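Local coordinates for protein alpha-galactosidase 1 (Saccharomyces cerevisiae, PDB 3LRK) that hydrolyses terminal, non-reducing alpha-D-galactose residues from alpha-D-galactosides such as galactose oligosaccharides and galactomannans, working as a secreted glycoprotein homotetramer of glycosyl hydrolase family 27, at residues Ala247-Asn252 with Gly257-Asp262; Trp283-Ser288 with Gln344-Pro349. The protein carries 1 engineered substitution. All coordinates share one frame; numbering follows the deposited sequence.

Interaction 1 of 2, residues Ala247-Asn252 with Gly257-Asp262; sequences APMGQN and GWNDLD
The turn carrying M249 and G250 runs past N259 of strand 258-260, the seventh strand of the catalytic TIM barrel, and comes nearest at G250 and N259, whose CA atoms are 7.3 Å apart. A single side-chain-to-backbone hydrogen bond joins turn and strand: N259 ND2 donates to M249 O over 2.9 Å, with 158° at the hydrogen. M249 O lies almost in the amide plane of N259, yet the donor stands above the carbonyl plane, well away from its lone pairs. N252 N reaches the same oxygen from the opposite face at 3.0 Å, so two donors satisfy this acceptor. Asparagine suits the place because its amide works both ways: ND2 grips the turn while OD1 accepts from W204 NE1 on the adjacent strand. A leucine in its place would probably leave M249 O with one donor fewer and the W204 indole N-H without its acceptor. The turn also carries the substrate-binding Q251. With CG beside the backbone N (chi1 -59°), the extended thioether of M249 leads off from the contact, its side chain packing on M206 and F194 of its own chain and on Y232 of a second subunit. What stays against the strand is the root of that side chain, M249 CB, 3.5 Å from N259 ND2.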
ATOM      1  N   ALA A 247      -3.288   8.040 -17.432  1.00 19.47           N
ATOM      2  CA  ALA A 247      -2.218   8.978 -17.769  1.00 19.76           C
ATOM      3  C   ALA A 247      -0.785   8.423 -17.670  1.00 19.68           C
ATOM      4  O   ALA A 247      -0.029   8.518 -18.649  1.00 19.56           O
ATOM      5  CB  ALA A 247      -2.370  10.298 -16.977  1.00 19.98           C
ATOM      6  N   PRO A 248      -0.401   7.842 -16.506  1.00 19.34           N
ATOM      7  CA  PRO A 248       0.961   7.300 -16.421  1.00 19.34           C
ATOM      8  C   PRO A 248       1.168   6.012 -17.234  1.00 19.27           C
ATOM      9  O   PRO A 248       2.305   5.651 -17.501  1.00 19.52           O
ATOM     10  CB  PRO A 248       1.130   7.012 -14.918  1.00 19.03           C
ATOM     11  CG  PRO A 248      -0.243   6.743 -14.437  1.00 19.45           C
ATOM     12  CD  PRO A 248      -1.128   7.690 -15.225  1.00 18.99           C
ATOM     13  N   MET A 249       0.077   5.362 -17.650  1.00 19.06           N
ATOM     14  CA  MET A 249       0.136   4.025 -18.275  1.00 18.80           C
ATOM     15  C   MET A 249       0.488   3.981 -19.757  1.00 18.23           C
ATOM     16  O   MET A 249       0.777   2.906 -20.284  1.00 18.12           O
ATOM     17  CB  MET A 249      -1.174   3.274 -18.064  1.00 18.88           C
ATOM     18  CG  MET A 249      -1.552   3.081 -16.590  1.00 18.19           C
ATOM     19  SD  MET A 249      -3.065   2.130 -16.585  1.00 19.40           S
ATOM     20  CE  MET A 249      -3.506   2.136 -14.840  1.00 17.20           C
ATOM     21  N   GLY A 250       0.465   5.130 -20.425  1.00 18.26           N
ATOM     22  CA  GLY A 250       0.770   5.192 -21.864  1.00 18.80           C
ATOM     23  C   GLY A 250       2.103   4.569 -22.238  1.00 18.76           C
ATOM     24  O   GLY A 250       2.240   3.938 -23.287  1.00 18.96           O
ATOM     25  N   GLN A 251       3.090   4.748 -21.365  1.00 18.60           N
ATOM     26  CA  GLN A 251       4.438   4.232 -21.579  1.00 18.70           C
ATOM     27  C   GLN A 251       4.516   2.707 -21.643  1.00 18.84           C
ATOM     28  O   GLN A 251       5.499   2.163 -22.134  1.00 19.20           O
ATOM     29  CB  GLN A 251       5.390   4.758 -20.492  1.00 18.43           C
ATOM     30  CG  GLN A 251       5.053   4.257 -19.091  1.00 17.20           C
ATOM     31  CD  GLN A 251       5.815   4.995 -18.008  1.00 18.88           C
ATOM     32  OE1 GLN A 251       5.253   5.825 -17.292  1.00 21.95           O
ATOM     33  NE2 GLN A 251       7.093   4.709 -17.893  1.00 16.81           N
ATOM     34  N   ASN A 252       3.486   2.028 -21.130  1.00 18.79           N
ATOM     35  CA  ASN A 252       3.407   0.573 -21.178  1.00 19.08           C
ATOM     36  C   ASN A 252       2.425   0.032 -22.215  1.00 19.35           C
ATOM     37  O   ASN A 252       2.121  -1.157 -22.224  1.00 19.57           O
ATOM     38  CB  ASN A 252       3.130  -0.008 -19.781  1.00 18.73           C
ATOM     39  CG  ASN A 252       4.398  -0.158 -18.962  1.00 18.05           C
ATOM     40  OD1 ASN A 252       4.776   0.748 -18.235  1.00 17.59           O
ATOM     41  ND2 ASN A 252       5.085  -1.292 -19.118  1.00 17.35           N
ATOM     42  N   GLY A 257      -0.519  -4.329 -27.974  1.00 20.08           N
ATOM     43  CA  GLY A 257      -1.008  -4.398 -26.588  1.00 19.21           C
ATOM     44  C   GLY A 257      -1.357  -3.016 -26.061  1.00 19.35           C
ATOM     45  O   GLY A 257      -0.475  -2.197 -25.840  1.00 18.90           O
ATOM     46  N   TRP A 258      -2.646  -2.772 -25.830  1.00 18.47           N
ATOM     47  CA  TRP A 258      -3.138  -1.431 -25.535  1.00 18.61           C
ATOM     48  C   TRP A 258      -3.804  -1.339 -24.172  1.00 18.51           C
ATOM     49  O   TRP A 258      -4.396  -2.298 -23.714  1.00 18.66           O
ATOM     50  CB  TRP A 258      -4.156  -1.009 -26.603  1.00 18.54           C
ATOM     51  CG  TRP A 258      -3.621  -1.171 -27.994  1.00 19.54           C
ATOM     52  CD1 TRP A 258      -3.906  -2.171 -28.876  1.00 19.80           C
ATOM     53  CD2 TRP A 258      -2.668  -0.324 -28.636  1.00 19.79           C
ATOM     54  NE1 TRP A 258      -3.192  -1.993 -30.044  1.00 20.88           N
ATOM     55  CE2 TRP A 258      -2.431  -0.858 -29.925  1.00 20.21           C
ATOM     56  CE3 TRP A 258      -2.001   0.845 -28.255  1.00 20.02           C
ATOM     57  CZ2 TRP A 258      -1.547  -0.258 -30.837  1.00 19.54           C
ATOM     58  CZ3 TRP A 258      -1.127   1.443 -29.167  1.00 19.70           C
ATOM     59  CH2 TRP A 258      -0.911   0.886 -30.440  1.00 18.82           C
ATOM     60  N   ASN A 259      -3.708  -0.167 -23.549  1.00 18.92           N
ATOM     61  CA  ASN A 259      -4.552   0.188 -22.416  1.00 19.49           C
ATOM     62  C   ASN A 259      -5.980   0.384 -22.933  1.00 19.93           C
ATOM     63  O   ASN A 259      -6.186   0.949 -24.011  1.00 20.01           O
ATOM     64  CB  ASN A 259      -4.060   1.474 -21.757  1.00 19.29           C
ATOM     65  CG  ASN A 259      -2.679   1.322 -21.117  1.00 19.34           C
ATOM     66  OD1 ASN A 259      -2.417   0.363 -20.398  1.00 20.72           O
ATOM     67  ND2 ASN A 259      -1.803   2.287 -21.366  1.00 17.69           N
ATOM     68  N   ASP A 260      -6.953  -0.086 -22.159  1.00 19.61           N
ATOM     69  CA  ASP A 260      -8.373  -0.044 -22.546  1.00 19.64           C
ATOM     70  C   ASP A 260      -9.123   0.775 -21.496  1.00 19.64           C
ATOM     71  O   ASP A 260      -9.238   0.366 -20.335  1.00 19.31           O
ATOM     72  CB  ASP A 260      -8.895  -1.484 -22.644  1.00 19.62           C
ATOM     73  CG  ASP A 260     -10.370  -1.588 -23.057  1.00 19.54           C
ATOM     74  OD1 ASP A 260     -11.073  -0.567 -23.219  1.00 20.62           O
ATOM     75  OD2 ASP A 260     -10.826  -2.737 -23.202  1.00 18.22           O
ATOM     76  N   LEU A 261      -9.610   1.946 -21.906  1.00 19.31           N
ATOM     77  CA  LEU A 261     -10.324   2.860 -21.012  1.00 19.45           C
ATOM     78  C   LEU A 261     -11.861   2.625 -20.970  1.00 19.43           C
ATOM     79  O   LEU A 261     -12.617   3.493 -20.511  1.00 19.13           O
ATOM     80  CB  LEU A 261     -10.009   4.325 -21.361  1.00 19.24           C
ATOM     81  CG  LEU A 261      -8.620   4.925 -21.671  1.00 21.67           C
ATOM     82  CD1 LEU A 261      -8.496   6.369 -21.119  1.00 20.57           C
ATOM     83  CD2 LEU A 261      -7.379   4.065 -21.342  1.00 19.53           C
ATOM     84  N   ASP A 262     -12.289   1.450 -21.445  1.00 19.17           N
ATOM     85  CA  ASP A 262     -13.690   0.975 -21.443  1.00 19.53           C
ATOM     86  C   ASP A 262     -14.475   1.550 -22.633  1.00 20.22           C
ATOM     87  O   ASP A 262     -13.994   2.448 -23.309  1.00 20.62           O
ATOM     88  CB  ASP A 262     -14.394   1.244 -20.094  1.00 19.77           C
ATOM     89  CG  ASP A 262     -15.575   0.334 -19.846  1.00 19.46           C
ATOM     90  OD1 ASP A 262     -15.847  -0.566 -20.660  1.00 20.95           O
ATOM     91  OD2 ASP A 262     -16.241   0.513 -18.807  1.00 22.46           O
TER

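Interaction 2 of 2, residues Trp283-Ser288 with Gln344-Pro349; sequences WAMVKS and QMWSGP
A Met-aromatic contact between M285 and W346 joins the catalytic barrel to the C-terminal beta-sandwich domain, just where helix 273-285 ends in a Schellman motif with K287, at positive phi, as its C-prime residue. M285 CE lies 3.3 Å from W346 CB and also meets CG, CD2 and CE3, while SD sits 5.3 Å from the centroid of the five-membered ring, obliquely placed. The methionine chain leaves with CG anti to the backbone N and bends only at chi3 (57°), which turns the methyl back onto the indole; a flexible, polarisable thioether suits a place against an aromatic ring. V286 adds CG1 at 3.6 Å from W346 CZ3, a compact branch meeting the far end of the ring system. The indole is held in turn by its own strand: NE1 donates to Q344 OE1 over 2.8 Å, in the plane of both groups, so a buried N-H is satisfied and the ring's rotation is fixed. Beyond the indole, where the strand reaches P349, a water bridges K287 NZ and P349 O, and the ammonium also donates to I315 O. Around this apolar core, A358 of strand 355-361 touches both M285 and W346, L243 of helix 239-246 packs on W346, and W346 also touches R326 of strand 325-331.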
ATOM      1  N   TRP A 283      -9.824   9.316 -25.590  1.00 20.75           N
ATOM      2  CA  TRP A 283      -9.736   7.863 -25.847  1.00 20.62           C
ATOM      3  C   TRP A 283      -8.950   7.579 -27.137  1.00 20.79           C
ATOM      4  O   TRP A 283      -8.099   6.682 -27.171  1.00 20.80           O
ATOM      5  CB  TRP A 283     -11.132   7.222 -25.919  1.00 20.16           C
ATOM      6  CG  TRP A 283     -11.727   6.662 -24.609  1.00 20.08           C
ATOM      7  CD1 TRP A 283     -12.279   5.418 -24.437  1.00 20.46           C
ATOM      8  CD2 TRP A 283     -11.834   7.322 -23.330  1.00 20.82           C
ATOM      9  NE1 TRP A 283     -12.728   5.263 -23.136  1.00 20.36           N
ATOM     10  CE2 TRP A 283     -12.465   6.417 -22.438  1.00 19.78           C
ATOM     11  CE3 TRP A 283     -11.460   8.591 -22.849  1.00 20.51           C
ATOM     12  CZ2 TRP A 283     -12.728   6.740 -21.097  1.00 19.68           C
ATOM     13  CZ3 TRP A 283     -11.718   8.910 -21.507  1.00 21.03           C
ATOM     14  CH2 TRP A 283     -12.340   7.981 -20.647  1.00 19.46           C
ATOM     15  N   ALA A 284      -9.213   8.343 -28.199  1.00 21.00           N
ATOM     16  CA  ALA A 284      -8.415   8.190 -29.422  1.00 21.16           C
ATOM     17  C   ALA A 284      -6.924   8.453 -29.155  1.00 20.89           C
ATOM     18  O   ALA A 284      -6.049   7.657 -29.542  1.00 20.88           O
ATOM     19  CB  ALA A 284      -8.936   9.100 -30.535  1.00 21.13           C
ATOM     20  N   MET A 285      -6.659   9.569 -28.486  1.00 20.83           N
ATOM     21  CA  MET A 285      -5.306  10.088 -28.299  1.00 21.40           C
ATOM     22  C   MET A 285      -4.400   9.205 -27.436  1.00 21.27           C
ATOM     23  O   MET A 285      -3.178   9.175 -27.636  1.00 21.43           O
ATOM     24  CB  MET A 285      -5.390  11.477 -27.681  1.00 21.58           C
ATOM     25  CG  MET A 285      -4.185  12.348 -27.956  1.00 22.23           C
ATOM     26  SD  MET A 285      -4.167  13.727 -26.812  1.00 23.43           S
ATOM     27  CE  MET A 285      -4.185  12.806 -25.284  1.00 30.51           C
ATOM     28  N   VAL A 286      -4.996   8.503 -26.469  1.00 21.12           N
ATOM     29  CA  VAL A 286      -4.239   7.566 -25.631  1.00 20.71           C
ATOM     30  C   VAL A 286      -4.207   6.152 -26.223  1.00 21.10           C
ATOM     31  O   VAL A 286      -3.708   5.216 -25.589  1.00 20.92           O
ATOM     32  CB  VAL A 286      -4.734   7.547 -24.151  1.00 20.84           C
ATOM     33  CG1 VAL A 286      -4.655   8.940 -23.545  1.00 20.60           C
ATOM     34  CG2 VAL A 286      -6.158   6.993 -24.034  1.00 19.63           C
ATOM     35  N   LYS A 287      -4.738   6.001 -27.439  1.00 21.15           N
ATOM     36  CA  LYS A 287      -4.784   4.702 -28.123  1.00 21.33           C
ATOM     37  C   LYS A 287      -5.559   3.640 -27.316  1.00 21.28           C
ATOM     38  O   LYS A 287      -5.166   2.470 -27.232  1.00 21.53           O
ATOM     39  CB  LYS A 287      -3.373   4.230 -28.496  1.00 21.41           C
ATOM     40  CG  LYS A 287      -2.894   4.627 -29.898  1.00 22.34           C
ATOM     41  CD  LYS A 287      -2.695   6.133 -30.103  1.00 22.51           C
ATOM     42  CE  LYS A 287      -1.717   6.358 -31.265  1.00 22.54           C
ATOM     43  NZ  LYS A 287      -1.727   7.764 -31.741  1.00 22.36           N
ATOM     44  N   SER A 288      -6.666   4.068 -26.720  1.00 21.22           N
ATOM     45  CA  SER A 288      -7.640   3.137 -26.184  1.00 21.48           C
ATOM     46  C   SER A 288      -8.370   2.484 -27.361  1.00 21.83           C
ATOM     47  O   SER A 288      -8.497   3.105 -28.428  1.00 21.49           O
ATOM     48  CB  SER A 288      -8.654   3.864 -25.291  1.00 21.47           C
ATOM     49  OG  SER A 288      -9.682   2.979 -24.853  1.00 20.85           O
ATOM     50  N   GLN A 344      -5.933  20.318 -18.506  1.00 25.80           N
ATOM     51  CA  GLN A 344      -4.811  19.471 -18.890  1.00 25.20           C
ATOM     52  C   GLN A 344      -4.334  19.789 -20.299  1.00 25.50           C
ATOM     53  O   GLN A 344      -5.118  20.194 -21.163  1.00 25.46           O
ATOM     54  CB  GLN A 344      -5.179  17.983 -18.798  1.00 24.95           C
ATOM     55  CG  GLN A 344      -5.892  17.563 -17.493  1.00 24.16           C
ATOM     56  CD  GLN A 344      -6.103  16.058 -17.383  1.00 23.77           C
ATOM     57  OE1 GLN A 344      -5.877  15.316 -18.336  1.00 23.08           O
ATOM     58  NE2 GLN A 344      -6.548  15.604 -16.214  1.00 23.28           N
ATOM     59  N   MET A 345      -3.041  19.604 -20.510  1.00 25.51           N
ATOM     60  CA  MET A 345      -2.465  19.603 -21.841  1.00 26.00           C
ATOM     61  C   MET A 345      -1.840  18.242 -22.113  1.00 25.32           C
ATOM     62  O   MET A 345      -1.085  17.721 -21.282  1.00 25.76           O
ATOM     63  CB  MET A 345      -1.393  20.669 -21.961  1.00 26.43           C
ATOM     64  CG  MET A 345      -1.204  21.170 -23.366  1.00 29.97           C
ATOM     65  SD  MET A 345       0.516  21.424 -23.801  1.00 39.22           S
ATOM     66  CE  MET A 345       0.799  19.817 -24.511  1.00 33.92           C
ATOM     67  N   TRP A 346      -2.158  17.673 -23.273  1.00 24.33           N
ATOM     68  CA  TRP A 346      -1.553  16.425 -23.716  1.00 23.84           C
ATOM     69  C   TRP A 346      -0.877  16.651 -25.061  1.00 24.50           C
ATOM     70  O   TRP A 346      -1.271  17.536 -25.830  1.00 24.34           O
ATOM     71  CB  TRP A 346      -2.599  15.316 -23.847  1.00 22.64           C
ATOM     72  CG  TRP A 346      -3.277  14.875 -22.562  1.00 22.19           C
ATOM     73  CD1 TRP A 346      -4.086  15.631 -21.759  1.00 20.55           C
ATOM     74  CD2 TRP A 346      -3.245  13.558 -21.972  1.00 20.96           C
ATOM     75  NE1 TRP A 346      -4.537  14.877 -20.697  1.00 21.41           N
ATOM     76  CE2 TRP A 346      -4.052  13.598 -20.816  1.00 20.52           C
ATOM     77  CE3 TRP A 346      -2.615  12.350 -22.315  1.00 21.82           C
ATOM     78  CZ2 TRP A 346      -4.225  12.485 -19.980  1.00 21.10           C
ATOM     79  CZ3 TRP A 346      -2.804  11.236 -21.489  1.00 21.27           C
ATOM     80  CH2 TRP A 346      -3.594  11.317 -20.335  1.00 20.73           C
ATOM     81  N   SER A 347       0.144  15.847 -25.333  1.00 25.04           N
ATOM     82  CA  SER A 347       0.911  15.934 -26.573  1.00 25.40           C
ATOM     83  C   SER A 347       1.493  14.565 -26.871  1.00 25.59           C
ATOM     84  O   SER A 347       1.863  13.832 -25.948  1.00 25.90           O
ATOM     85  CB  SER A 347       2.023  16.977 -26.446  1.00 25.26           C
ATOM     86  OG  SER A 347       2.763  17.090 -27.650  1.00 26.44           O
ATOM     87  N   GLY A 348       1.570  14.221 -28.153  1.00 25.72           N
ATOM     88  CA  GLY A 348       2.100  12.926 -28.567  1.00 26.04           C
ATOM     89  C   GLY A 348       2.569  12.892 -30.010  1.00 26.61           C
ATOM     90  O   GLY A 348       2.008  13.585 -30.867  1.00 26.38           O
ATOM     91  N   PRO A 349       3.600  12.074 -30.291  1.00 26.86           N
ATOM     92  CA  PRO A 349       4.134  11.955 -31.644  1.00 26.89           C
ATOM     93  C   PRO A 349       3.228  11.138 -32.552  1.00 27.25           C
ATOM     94  O   PRO A 349       2.471  10.285 -32.076  1.00 26.95           O
ATOM     95  CB  PRO A 349       5.458  11.223 -31.434  1.00 26.87           C
ATOM     96  CG  PRO A 349       5.266  10.430 -30.187  1.00 26.69           C
ATOM     97  CD  PRO A 349       4.332  11.229 -29.326  1.00 26.71           C
TER
HETATM   98  O   HOH W   1       0.990   7.897 -32.548  1.00 24.89           O

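In the fold
Following the chain, helix 239-246 leads into the turn of interaction 1, which closes a short loop of four intervening residues onto strand 258-260. Helix 273-285 then follows, and interaction 2 opens at its end, closing a much longer loop of 55 residues when strand 342-349 of the C-terminal domain returns to it. The two contacts are therefore in series, neither nested nor crossed, with centres about 10 Å apart. They also meet directly: D262 O and W283 NE1 are 3.1 Å apart, L261 N and S288 OG likewise, both probable hydrogen bonds. Interaction 1 is internal to the barrel, whereas interaction 2 ties barrel to sandwich.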